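PDB 6DFL: lipopolysaccharide core heptose(I) kinase RfaP from Pseudomonas aeruginosa, which phosphorylates the first heptose of the lipopolysaccharide core using ATP with magnesium as cofactor, and also acts as a protein tyrosine kinase that autophosphorylates. Local coordinates for residues Q80-L85 against V90-A95; R138-L143 against I217-R222; R237-L240 against L246-W249; R11-R16 against E23-K28. One frame throughout, in Å; residues are numbered along the deposited sequence.

Contact 1 of 4, residues Q80-L85 against V90-A95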
# COMPACT_ATOMS: atom_id res chain seq x y z
N GLN A 80 0.76 12.68 -15.18
CA GLN A 80 -0.66 12.81 -14.90
C GLN A 80 -1.05 12.04 -13.64
O GLN A 80 -1.96 12.46 -12.91
CB GLN A 80 -1.47 12.32 -16.11
CG GLN A 80 -1.59 13.32 -17.26
CD GLN A 80 -2.20 12.69 -18.51
OE1 GLN A 80 -2.59 11.52 -18.50
NE2 GLN A 80 -2.28 13.47 -19.59
N ALA A 81 -0.37 10.92 -13.36
CA ALA A 81 -0.62 10.25 -12.08
C ALA A 81 -0.20 11.13 -10.92
O ALA A 81 -0.95 11.33 -9.97
CB ALA A 81 0.12 8.92 -12.01
N ILE A 82 1.02 11.68 -11.00
CA ILE A 82 1.49 12.57 -9.95
C ILE A 82 0.54 13.74 -9.78
O ILE A 82 0.23 14.14 -8.65
CB ILE A 82 2.91 13.05 -10.26
CG1 ILE A 82 3.89 11.87 -10.17
CG2 ILE A 82 3.30 14.20 -9.33
CD1 ILE A 82 5.29 12.30 -10.38
N ARG A 83 0.04 14.28 -10.88
CA ARG A 83 -0.83 15.45 -10.76
C ARG A 83 -2.18 15.07 -10.17
O ARG A 83 -2.70 15.79 -9.31
CB ARG A 83 -0.98 16.12 -12.12
CG ARG A 83 0.31 16.82 -12.56
CD ARG A 83 0.23 18.33 -12.40
NE ARG A 83 -0.34 18.90 -13.62
CZ ARG A 83 -0.36 20.20 -13.91
NH1 ARG A 83 0.16 21.08 -13.06
NH2 ARG A 83 -0.90 20.61 -15.06
N ARG A 84 -2.74 13.93 -10.58
CA ARG A 84 -4.01 13.51 -9.98
C ARG A 84 -3.83 13.16 -8.52
O ARG A 84 -4.68 13.52 -7.69
CB ARG A 84 -4.62 12.33 -10.74
CG ARG A 84 -5.92 11.81 -10.09
CD ARG A 84 -7.20 12.61 -10.53
NE ARG A 84 -7.61 12.18 -11.89
CZ ARG A 84 -7.50 12.96 -12.96
NH1 ARG A 84 -7.05 14.21 -12.79
NH2 ARG A 84 -7.83 12.52 -14.19
N LEU A 85 -2.74 12.47 -8.16
CA LEU A 85 -2.57 12.08 -6.76
C LEU A 85 -2.41 13.30 -5.86
O LEU A 85 -2.82 13.26 -4.70
CB LEU A 85 -1.36 11.17 -6.60
CG LEU A 85 -1.58 9.75 -7.09
CD1 LEU A 85 -0.45 8.87 -6.59
CD2 LEU A 85 -2.93 9.24 -6.64
N VAL A 90 -2.99 12.24 -2.07
CA VAL A 90 -2.21 11.01 -1.90
C VAL A 90 -0.74 11.37 -2.00
O VAL A 90 -0.28 11.89 -3.03
CB VAL A 90 -2.58 9.95 -2.95
CG1 VAL A 90 -1.62 8.80 -2.89
CG2 VAL A 90 -3.98 9.48 -2.72
N ALA A 91 0.01 11.07 -0.95
CA ALA A 91 1.38 11.51 -0.84
C ALA A 91 2.28 10.79 -1.86
O ALA A 91 2.31 9.56 -1.92
CB ALA A 91 1.84 11.27 0.60
N THR A 92 2.99 11.55 -2.67
CA THR A 92 3.77 10.96 -3.74
C THR A 92 4.93 11.89 -4.07
O THR A 92 5.22 12.84 -3.33
CB THR A 92 2.89 10.69 -4.97
OG1 THR A 92 3.65 9.99 -5.96
CG2 THR A 92 2.41 11.98 -5.57
N MSE A 93 5.60 11.60 -5.19
CA MSE A 93 6.70 12.41 -5.65
C MSE A 93 6.20 13.78 -6.02
O MSE A 93 5.02 13.96 -6.32
CB MSE A 93 7.39 11.78 -6.86
CG MSE A 93 8.15 10.51 -6.56
SE MSE A 93 7.97 9.33 -8.08
CE MSE A 93 9.89 8.89 -8.35
N THR A 94 7.09 14.75 -6.01
CA THR A 94 6.80 16.07 -6.53
C THR A 94 7.57 16.23 -7.82
O THR A 94 8.74 15.84 -7.90
CB THR A 94 7.17 17.15 -5.51
OG1 THR A 94 6.34 16.99 -4.35
CG2 THR A 94 6.98 18.54 -6.08
N ALA A 95 6.90 16.75 -8.85
CA ALA A 95 7.47 16.88 -10.19
C ALA A 95 7.87 18.32 -10.42
O ALA A 95 7.02 19.21 -10.39
CB ALA A 95 6.47 16.43 -11.24
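The peptide carbonyls of Leu-85 and Met-93 are the flat groups of this contact, each met at its oxygen from the other segment. Val-90 N gives a hydrogen bond to Leu-85 O, N to O 2.8 Å. The methyl CG2 of Ile-82 approaches the carbonyl oxygen of Met-93, CG2 to O 3.5 Å. Leu-85 fills the bend between the two segments. Its CD2 lies against Val-90 CB at 3.8 Å, and its CD1 reaches Val-90 CG1 at 3.9 Å. Thr-92 crosses Leu-85 at about a right angle, with CG2 4.0 Å from Leu-85 CB. Thr-92 OG1 stands anti to the backbone N (chi1 -174°), and it is hydrogen-bonded to Val-186 O. The apolar methyl is thus the part given to the helix.

This is the turn from helix 76-87 into strand 95-101. Lying in the chain between strands 48-53 and 95-101, the helix probably corresponds to helix C of protein kinases, with 90-94 in the loop that follows. Val-90, Thr-92 and Met-93 are buried, while Ala-91 turns outward.

Further along, Ile-82 covers two neighbours. CD1 meets CB of Met-93, a selenomethionine, at 4.1 Å, and CG2 meets Ala-95 CB at 4.3 Å. The rest of the Met-93 side chain bends away from residues 80-85, to Leu-117, Thr-114 and Glu-78. Met-93 O is hydrogen-bonded to NE2 of His-86, one residue after Leu-85.

Contact 2 of 4, residues R138-L143 against I217-R222. With G9S (S-[2-({N-[(2S)-2-hydroxy-3,3-dimethyl-4-(phosphonooxy)butanoyl]-beta-alanyl}amino)ethyl] hexadecanethioate), chain C.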
# COMPACT_ATOMS: atom_id res chain seq x y z
N ARG A 138 0.81 -3.35 16.51
CA ARG A 138 0.07 -2.14 16.15
C ARG A 138 0.77 -1.39 15.02
O ARG A 138 0.12 -0.90 14.09
CB ARG A 138 -0.12 -1.24 17.37
CG ARG A 138 -1.59 -0.88 17.61
CD ARG A 138 -1.82 -0.09 18.89
NE ARG A 138 -1.42 1.31 18.74
CZ ARG A 138 -0.32 1.83 19.26
NH1 ARG A 138 -0.04 3.12 19.08
NH2 ARG A 138 0.50 1.07 19.98
N LEU A 139 2.11 -1.30 15.07
CA LEU A 139 2.83 -0.72 13.94
C LEU A 139 2.52 -1.47 12.65
O LEU A 139 2.25 -0.86 11.61
CB LEU A 139 4.34 -0.75 14.19
CG LEU A 139 5.07 -0.13 13.00
CD1 LEU A 139 4.55 1.28 12.77
CD2 LEU A 139 6.56 -0.12 13.24
N LYS A 140 2.53 -2.80 12.71
CA LYS A 140 2.25 -3.60 11.53
C LYS A 140 0.89 -3.24 10.95
O LYS A 140 0.78 -2.83 9.80
CB LYS A 140 2.32 -5.08 11.90
CG LYS A 140 2.09 -6.02 10.76
CD LYS A 140 2.07 -7.43 11.29
CE LYS A 140 1.88 -8.42 10.19
NZ LYS A 140 1.53 -9.73 10.80
N ARG A 141 -0.16 -3.35 11.77
CA ARG A 141 -1.51 -3.11 11.27
C ARG A 141 -1.69 -1.68 10.78
O ARG A 141 -2.35 -1.44 9.76
CB ARG A 141 -2.52 -3.48 12.35
CG ARG A 141 -2.52 -4.97 12.69
CD ARG A 141 -3.63 -5.29 13.70
NE ARG A 141 -3.19 -5.21 15.09
CZ ARG A 141 -2.90 -6.26 15.84
NH1 ARG A 141 -2.99 -7.50 15.34
NH2 ARG A 141 -2.52 -6.08 17.10
N ALA A 142 -1.07 -0.71 11.45
CA ALA A 142 -1.14 0.66 10.96
C ALA A 142 -0.54 0.80 9.56
O ALA A 142 -1.08 1.54 8.73
CB ALA A 142 -0.44 1.60 11.94
N LEU A 143 0.56 0.09 9.27
CA LEU A 143 1.15 0.15 7.94
C LEU A 143 0.27 -0.55 6.91
O LEU A 143 -0.01 -0.01 5.84
CB LEU A 143 2.55 -0.45 7.95
CG LEU A 143 3.57 0.45 8.63
CD1 LEU A 143 4.82 -0.32 8.98
CD2 LEU A 143 3.91 1.61 7.72
N ILE A 217 5.95 -11.61 4.45
CA ILE A 217 6.17 -10.76 5.60
C ILE A 217 5.32 -11.18 6.79
O ILE A 217 5.23 -10.43 7.78
CB ILE A 217 5.95 -9.29 5.24
CG1 ILE A 217 4.48 -9.04 4.87
CG2 ILE A 217 6.89 -8.85 4.12
CD1 ILE A 217 4.21 -7.64 4.45
N GLY A 218 4.71 -12.36 6.74
CA GLY A 218 3.95 -12.83 7.88
C GLY A 218 2.61 -12.15 8.07
O GLY A 218 2.21 -11.86 9.20
N LEU A 219 1.89 -11.88 6.98
CA LEU A 219 0.54 -11.37 7.10
C LEU A 219 -0.38 -12.51 7.50
O LEU A 219 -0.52 -13.49 6.77
CB LEU A 219 0.06 -10.74 5.79
CG LEU A 219 0.86 -9.55 5.25
CD1 LEU A 219 0.29 -9.02 3.96
CD2 LEU A 219 0.99 -8.44 6.25
N THR A 220 -1.03 -12.36 8.67
CA THR A 220 -2.06 -13.30 9.06
C THR A 220 -3.23 -13.18 8.09
O THR A 220 -3.32 -12.23 7.31
CB THR A 220 -2.52 -13.04 10.49
OG1 THR A 220 -3.46 -11.94 10.50
CG2 THR A 220 -1.32 -12.70 11.38
N ARG A 221 -4.15 -14.15 8.16
CA ARG A 221 -5.38 -14.01 7.40
C ARG A 221 -6.09 -12.74 7.80
O ARG A 221 -6.76 -12.12 6.96
CB ARG A 221 -6.30 -15.21 7.63
CG ARG A 221 -5.82 -16.49 7.03
CD ARG A 221 -6.60 -17.63 7.61
NE ARG A 221 -5.80 -18.84 7.75
CZ ARG A 221 -5.92 -19.69 8.76
NH1 ARG A 221 -6.81 -19.46 9.73
NH2 ARG A 221 -5.15 -20.77 8.81
N ARG A 222 -5.93 -12.31 9.04
CA ARG A 222 -6.67 -11.16 9.51
C ARG A 222 -6.01 -9.85 9.10
O ARG A 222 -6.70 -8.86 8.84
CB ARG A 222 -6.85 -11.24 11.03
CG ARG A 222 -8.00 -12.16 11.40
CD ARG A 222 -7.79 -12.88 12.71
NE ARG A 222 -6.97 -14.07 12.50
CZ ARG A 222 -5.73 -14.20 12.94
NH1 ARG A 222 -5.07 -15.31 12.68
NH2 ARG A 222 -5.15 -13.23 13.64
C1 G9S C . -9.50 -14.30 3.66
C2 G9S C . -9.33 -16.32 5.17
C3 G9S C . -9.33 -17.83 5.34
C4 G9S C . -10.59 -18.55 4.89
C5 G9S C . -12.86 -17.64 3.94
C6 G9S C . -14.10 -17.22 6.25
C7 G9S C . -15.05 -17.98 7.15
C8 G9S C . -12.88 -16.83 7.04
C10 G9S C . -7.91 -13.14 0.77
C11 G9S C . -7.27 -13.23 -0.58
C12 G9S C . -6.21 -12.18 -0.86
C13 G9S C . -5.86 -11.28 0.31
C14 G9S C . -6.18 -9.79 0.14
C15 G9S C . -5.02 -8.87 -0.23
C16 G9S C . -4.05 -8.49 0.86
N2 G9S C . -9.49 -15.73 3.85
C19 G9S C . -8.16 -13.64 3.54
C20 G9S C . -14.81 -16.00 5.76
C21 G9S C . -3.31 -7.16 0.73
C22 G9S C . -1.99 -7.11 1.50
C23 G9S C . -0.99 -6.05 1.14
C24 G9S C . -0.62 -5.09 2.25
C25 G9S C . 0.56 -4.13 2.06
C26 G9S C . 1.23 -3.57 3.31
C27 G9S C . 2.39 -4.36 3.90
C28 G9S C . 3.19 -3.67 4.96
C29 G9S C . 4.63 -3.40 4.68
C30 G9S C . -13.75 -18.18 5.07
N3 G9S C . -11.40 -17.83 3.88
O2 G9S C . -9.22 -15.59 6.16
O3 G9S C . -8.99 -12.59 0.95
O4 G9S C . -13.39 -17.02 3.02
O5 G9S C . -13.27 -19.40 5.49
O6 G9S C . -15.89 -18.89 6.53
O8 G9S C . -17.87 -20.47 6.56
O9 G9S C . -18.27 -17.99 6.67
P1 G9S C . -17.35 -19.13 7.06
S1 G9S C . -7.21 -14.10 2.10
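At the acyl-chain pocket of the C-terminal lobe, Lys-140 of helix 137-156 meets the turn 217-220 that leads into helix 221-232. The Lys-140 chain is extended throughout, with CG anti to the backbone N (chi1 -178°), and this full reach brings NZ to the turn. There NZ gives a hydrogen bond to Gly-218 O, NZ to O 2.7 Å. The amine comes in tilted 33° from the carbonyl plane. Along the way CE passes obliquely by the side chain of Leu-219, CE to CD2 4.0 Å. The other branch of Leu-219 faces the bound ligand, CD1 to G9S C22 3.9 Å. Leu-219 therefore separates the lysine from the acyl chain. Ile-217 CD1 touches the chain nearer its end, 3.8 Å from G9S C27. Arg-221 borders the pantetheine part, with CB 3.3 Å from G9S O2.

Thr-220 is the N-cap of helix 221-232. Its OG1 accepts a weak bond from Arg-222 N and a further bond from Asp-223 N. Lys-140 NZ also has salt bridges to Asp-223 and to an acidic side chain of the other protein chain. Arg-222 makes salt bridges with acidic side chains of that same chain. The palmitoyl phosphopantetheine and the acidic partner are consistent with an acyl carrier protein.

One ammonium group thus joins a backbone carbonyl, a carboxylate at the helix start and the partner protein. The carboxylates should favour its charged form, and the turn is tied to the same basic surface that receives the partner.

Contact 3 of 4, residues R237-L240 against L246-W249. With G9S (S-[2-({N-[(2S)-2-hydroxy-3,3-dimethyl-4-(phosphonooxy)butanoyl]-beta-alanyl}amino)ethyl] hexadecanethioate), chain C.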
# COMPACT_ATOMS: atom_id res chain seq x y z
N ARG A 237 -18.12 -8.54 5.35
CA ARG A 237 -18.99 -9.60 4.86
C ARG A 237 -19.39 -9.35 3.41
O ARG A 237 -19.42 -10.29 2.59
CB ARG A 237 -20.20 -9.72 5.76
CG ARG A 237 -21.19 -10.82 5.40
CD ARG A 237 -22.21 -11.01 6.54
NE ARG A 237 -21.79 -12.06 7.46
CZ ARG A 237 -21.29 -11.85 8.67
NH1 ARG A 237 -21.14 -10.61 9.12
NH2 ARG A 237 -20.94 -12.88 9.42
N GLU A 238 -19.66 -8.09 3.06
CA GLU A 238 -19.96 -7.77 1.67
C GLU A 238 -18.75 -8.04 0.76
O GLU A 238 -18.91 -8.59 -0.34
CB GLU A 238 -20.42 -6.31 1.59
CG GLU A 238 -20.79 -5.79 0.21
CD GLU A 238 -21.11 -4.30 0.28
OE1 GLU A 238 -21.66 -3.89 1.31
OE2 GLU A 238 -20.82 -3.54 -0.66
N ILE A 239 -17.54 -7.66 1.20
CA ILE A 239 -16.34 -7.86 0.36
C ILE A 239 -16.16 -9.34 0.04
O ILE A 239 -16.07 -9.73 -1.13
CB ILE A 239 -15.09 -7.30 1.06
CG1 ILE A 239 -15.18 -5.79 1.15
CG2 ILE A 239 -13.80 -7.71 0.30
CD1 ILE A 239 -14.38 -5.25 2.29
N LEU A 240 -16.14 -10.18 1.07
CA LEU A 240 -15.97 -11.61 0.89
C LEU A 240 -17.05 -12.23 0.02
O LEU A 240 -16.85 -13.31 -0.54
CB LEU A 240 -15.96 -12.29 2.25
CG LEU A 240 -14.80 -11.81 3.12
CD1 LEU A 240 -15.02 -12.20 4.57
CD2 LEU A 240 -13.48 -12.38 2.61
N LEU A 246 -12.41 -12.96 -7.33
CA LEU A 246 -11.13 -12.27 -7.27
C LEU A 246 -10.28 -12.78 -6.11
O LEU A 246 -9.13 -13.18 -6.30
CB LEU A 246 -11.37 -10.77 -7.14
CG LEU A 246 -10.15 -9.88 -6.90
CD1 LEU A 246 -9.25 -9.88 -8.12
CD2 LEU A 246 -10.60 -8.45 -6.52
N LEU A 247 -10.84 -12.81 -4.91
CA LEU A 247 -10.05 -13.21 -3.75
C LEU A 247 -9.61 -14.67 -3.82
O LEU A 247 -8.58 -15.03 -3.26
CB LEU A 247 -10.85 -12.98 -2.48
CG LEU A 247 -11.14 -11.51 -2.25
CD1 LEU A 247 -11.98 -11.30 -0.97
CD2 LEU A 247 -9.81 -10.77 -2.16
N ALA A 248 -10.40 -15.52 -4.47
CA ALA A 248 -10.03 -16.93 -4.57
C ALA A 248 -8.92 -17.10 -5.59
O ALA A 248 -8.00 -17.92 -5.40
CB ALA A 248 -11.24 -17.76 -4.95
N TRP A 249 -8.98 -16.33 -6.67
CA TRP A 249 -7.92 -16.34 -7.66
C TRP A 249 -6.61 -15.86 -7.05
O TRP A 249 -5.59 -16.55 -7.13
CB TRP A 249 -8.30 -15.48 -8.85
CG TRP A 249 -7.16 -15.32 -9.81
CD1 TRP A 249 -6.80 -16.18 -10.81
CD2 TRP A 249 -6.24 -14.23 -9.86
NE1 TRP A 249 -5.72 -15.69 -11.48
CE2 TRP A 249 -5.34 -14.50 -10.91
CE3 TRP A 249 -6.07 -13.06 -9.12
CZ2 TRP A 249 -4.30 -13.64 -11.25
CZ3 TRP A 249 -5.03 -12.21 -9.44
CH2 TRP A 249 -4.15 -12.50 -10.50
C1 G9S C . -9.50 -14.30 3.66
C2 G9S C . -9.33 -16.32 5.17
C3 G9S C . -9.33 -17.83 5.34
C4 G9S C . -10.59 -18.55 4.89
C5 G9S C . -12.86 -17.64 3.94
C6 G9S C . -14.10 -17.22 6.25
C7 G9S C . -15.05 -17.98 7.15
C8 G9S C . -12.88 -16.83 7.04
C10 G9S C . -7.91 -13.14 0.77
C11 G9S C . -7.27 -13.23 -0.58
C12 G9S C . -6.21 -12.18 -0.86
C13 G9S C . -5.86 -11.28 0.31
C14 G9S C . -6.18 -9.79 0.14
C15 G9S C . -5.02 -8.87 -0.23
C16 G9S C . -4.05 -8.49 0.86
N2 G9S C . -9.49 -15.73 3.85
C19 G9S C . -8.16 -13.64 3.54
C20 G9S C . -14.81 -16.00 5.76
C21 G9S C . -3.31 -7.16 0.73
C22 G9S C . -1.99 -7.11 1.50
C23 G9S C . -0.99 -6.05 1.14
C24 G9S C . -0.62 -5.09 2.25
C25 G9S C . 0.56 -4.13 2.06
C26 G9S C . 1.23 -3.57 3.31
C27 G9S C . 2.39 -4.36 3.90
C28 G9S C . 3.19 -3.67 4.96
C29 G9S C . 4.63 -3.40 4.68
C30 G9S C . -13.75 -18.18 5.07
N3 G9S C . -11.40 -17.83 3.88
O2 G9S C . -9.22 -15.59 6.16
O3 G9S C . -8.99 -12.59 0.95
O4 G9S C . -13.39 -17.02 3.02
O5 G9S C . -13.27 -19.40 5.49
O6 G9S C . -15.89 -18.89 6.53
O8 G9S C . -17.87 -20.47 6.56
O9 G9S C . -18.27 -17.99 6.67
P1 G9S C . -17.35 -19.13 7.06
S1 G9S C . -7.21 -14.10 2.10
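Leu-247 puts its CD1 methyl over the end of Leu-240, CD1 to CD2 4.0 Å. The two side chains cross at about a right angle. The same CD1 also meets Ile-239, 4.2 Å from its CG2, so one methyl of helix 244-257 touches two consecutive residues of helix 236-242. In Leu-240 the CB bond points away from the second helix, but chi1 of -62° places CG anti to the carbonyl carbon, and from there the CD2 branch reaches Leu-247. The contact is apolar and small. It packs the short helix 236-242 against the start of the last helix, 244-257, across the break between them.

Both leucines also line the ligand pocket. Leu-240 divides its methyls: CD2 goes to Leu-247, and CD1 faces a methyl of the pantoyl group, 4.0 Å from G9S C20. Leu-247 sits beside the thioester. Its CD2 lies 3.7 Å from G9S O3, the thioester carbonyl oxygen, and CD1 is 3.8 Å from the same atom. The backbone oxygen of Leu-247 approaches the carbon next to the thioester carbonyl, O to G9S C11 3.5 Å. Helix 221-232 adds to this side, with Leu-228 against Leu-247 and Leu-225 against Leu-240. Leu-240 also packs on an apolar side chain of the other protein chain.

The two leucine side chains offer the ligand hydrocarbon and no charge. Leu-247 meets the thioester oxygen with carbon atoms alone, so hold here probably rests on shape and dispersion, with no directed bond from either leucine side chain.

Contact 4 of 4, residues R11-R16 against E23-K28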
# COMPACT_ATOMS: atom_id res chain seq x y z
N ARG A 11 14.38 28.78 -13.53
CA ARG A 11 15.47 29.71 -13.81
C ARG A 11 16.61 29.01 -14.53
O ARG A 11 17.09 29.48 -15.57
CB ARG A 11 15.96 30.38 -12.52
CG ARG A 11 16.47 29.43 -11.44
CD ARG A 11 17.30 30.17 -10.39
NE ARG A 11 18.36 29.32 -9.85
CZ ARG A 11 18.22 28.51 -8.81
NH1 ARG A 11 17.04 28.45 -8.18
NH2 ARG A 11 19.24 27.77 -8.39
N LEU A 12 17.04 27.84 -14.01
CA LEU A 12 18.19 27.13 -14.56
C LEU A 12 18.11 26.98 -16.07
O LEU A 12 19.14 26.98 -16.75
CB LEU A 12 18.33 25.75 -13.92
CG LEU A 12 19.37 25.58 -12.80
CD1 LEU A 12 18.99 26.40 -11.58
CD2 LEU A 12 19.57 24.11 -12.43
N TRP A 13 16.90 26.84 -16.61
CA TRP A 13 16.76 26.70 -18.05
C TRP A 13 15.97 27.86 -18.63
O TRP A 13 15.04 27.65 -19.42
CB TRP A 13 16.07 25.38 -18.40
CG TRP A 13 16.68 24.20 -17.74
CD1 TRP A 13 17.92 24.10 -17.19
CD2 TRP A 13 16.06 22.93 -17.56
NE1 TRP A 13 18.12 22.85 -16.68
CE2 TRP A 13 16.99 22.10 -16.89
CE3 TRP A 13 14.81 22.40 -17.90
CZ2 TRP A 13 16.71 20.79 -16.57
CZ3 TRP A 13 14.54 21.10 -17.57
CH2 TRP A 13 15.48 20.31 -16.91
N ASN A 14 16.32 29.08 -18.23
CA ASN A 14 15.54 30.25 -18.63
C ASN A 14 15.62 30.44 -20.14
O ASN A 14 14.67 30.14 -20.87
CB ASN A 14 16.03 31.50 -17.91
CG ASN A 14 15.09 32.67 -18.08
OD1 ASN A 14 13.87 32.50 -18.07
ND2 ASN A 14 15.65 33.86 -18.25
N GLY A 15 16.75 30.94 -20.63
CA GLY A 15 16.93 31.10 -22.06
C GLY A 15 17.50 29.86 -22.69
O GLY A 15 18.36 29.95 -23.58
N ARG A 16 17.05 28.70 -22.25
CA ARG A 16 17.60 27.43 -22.70
C ARG A 16 16.47 26.54 -23.21
O ARG A 16 15.36 26.58 -22.68
CB ARG A 16 18.35 26.72 -21.57
CG ARG A 16 19.45 27.54 -20.92
CD ARG A 16 20.38 26.65 -20.11
NE ARG A 16 20.74 25.47 -20.90
CZ ARG A 16 21.55 24.50 -20.48
NH1 ARG A 16 21.80 23.46 -21.28
NH2 ARG A 16 22.09 24.54 -19.27
N GLU A 23 18.92 16.57 -21.08
CA GLU A 23 19.94 15.69 -21.62
C GLU A 23 21.34 16.08 -21.16
O GLU A 23 22.27 15.29 -21.28
CB GLU A 23 19.87 15.70 -23.15
CG GLU A 23 18.55 15.26 -23.72
CD GLU A 23 18.50 13.78 -24.00
OE1 GLU A 23 17.64 13.35 -24.80
OE2 GLU A 23 19.33 13.03 -23.43
N ALA A 24 21.50 17.30 -20.64
CA ALA A 24 22.79 17.77 -20.16
C ALA A 24 22.96 17.58 -18.65
O ALA A 24 24.07 17.76 -18.15
CB ALA A 24 22.98 19.25 -20.51
N LEU A 25 21.89 17.25 -17.93
CA LEU A 25 22.01 16.96 -16.51
C LEU A 25 22.83 15.70 -16.30
O LEU A 25 22.83 14.78 -17.12
CB LEU A 25 20.63 16.79 -15.89
CG LEU A 25 19.82 18.07 -15.73
CD1 LEU A 25 18.36 17.71 -15.57
CD2 LEU A 25 20.32 18.86 -14.53
N GLN A 26 23.53 15.66 -15.16
CA GLN A 26 24.55 14.65 -14.92
C GLN A 26 24.42 14.06 -13.52
O GLN A 26 23.94 14.70 -12.58
CB GLN A 26 25.95 15.25 -15.09
CG GLN A 26 26.32 15.48 -16.54
CD GLN A 26 27.11 16.75 -16.74
OE1 GLN A 26 28.25 16.87 -16.28
NE2 GLN A 26 26.50 17.72 -17.42
N GLY A 27 24.87 12.82 -13.41
CA GLY A 27 24.84 12.10 -12.16
C GLY A 27 24.77 10.61 -12.44
O GLY A 27 24.91 10.16 -13.57
N LYS A 28 24.55 9.84 -11.36
CA LYS A 28 24.49 8.39 -11.49
C LYS A 28 23.39 8.01 -12.46
O LYS A 28 22.20 8.18 -12.16
CB LYS A 28 24.26 7.74 -10.12
CG LYS A 28 24.25 6.21 -10.16
CD LYS A 28 24.64 5.61 -8.82
CE LYS A 28 23.68 6.03 -7.70
NZ LYS A 28 24.09 5.49 -6.37
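Leu-25 and Trp-13 have the most surface buried here. CD1 of Leu-25 comes to the edge of the indole, near the ring plane, and lies 3.6 Å from Trp-13 CZ2. The same methyl is 4.1 Å from Trp-13 CH2, so it meets the six-membered ring at its rim and not over a face. The two side chains cross at about a right angle. Trp-13 is the first residue to leave the geometry of helix 9-12. Its CG stands anti to the carbonyl carbon (chi1 -51°), and the ring reaches across to the residues after helix 18-24.

Several neighbours complete the setting of the ring. It packs on Pro-18, Ala-21 and Val-22 of the next helix and on Phe-111 of strand 109-115, and it meets the ring of Phe-9. Leu-25 in turn rests on Val-50 of strand 48-53.

Arg-16 is the third residue, and it lies at the exposed border. Its guanidinium brings NH1 to Ala-24 at the edge of the group, NH1 to CB 4.4 Å. This is a loose van der Waals touch with no polar pairing between the two. Arg-16 also lies on Ala-21.

The arrangement packs the end of helix 9-12 against the residues leaving helix 18-24, both beside the sheet. Both pack through Trp-13 and Leu-25 on the antiparallel sheet of the kinase N-terminal lobe.

Overall arrangement
Contacts 1 and 3 are buried, contacts 2 and 4 only partly. The centre of contact 1 is about 9 Å from the chain centre, that of contact 3 about 25 Å. Contact 4 is on the opposite side of the chain centre from contacts 2 and 3, with centres about 44 and 50 Å apart. Contacts 1 and 4 both pack beside the five-stranded sheet. Contacts 2 and 3 share the bound G9S, and helices 221-232 and 236-242 are consecutive. Contact 2 is charged, and contact 3 is purely apolar. Contact 4 is mainly apolar with an arginine at its exposed border. Contact 1 adds one backbone hydrogen bond to apolar packing.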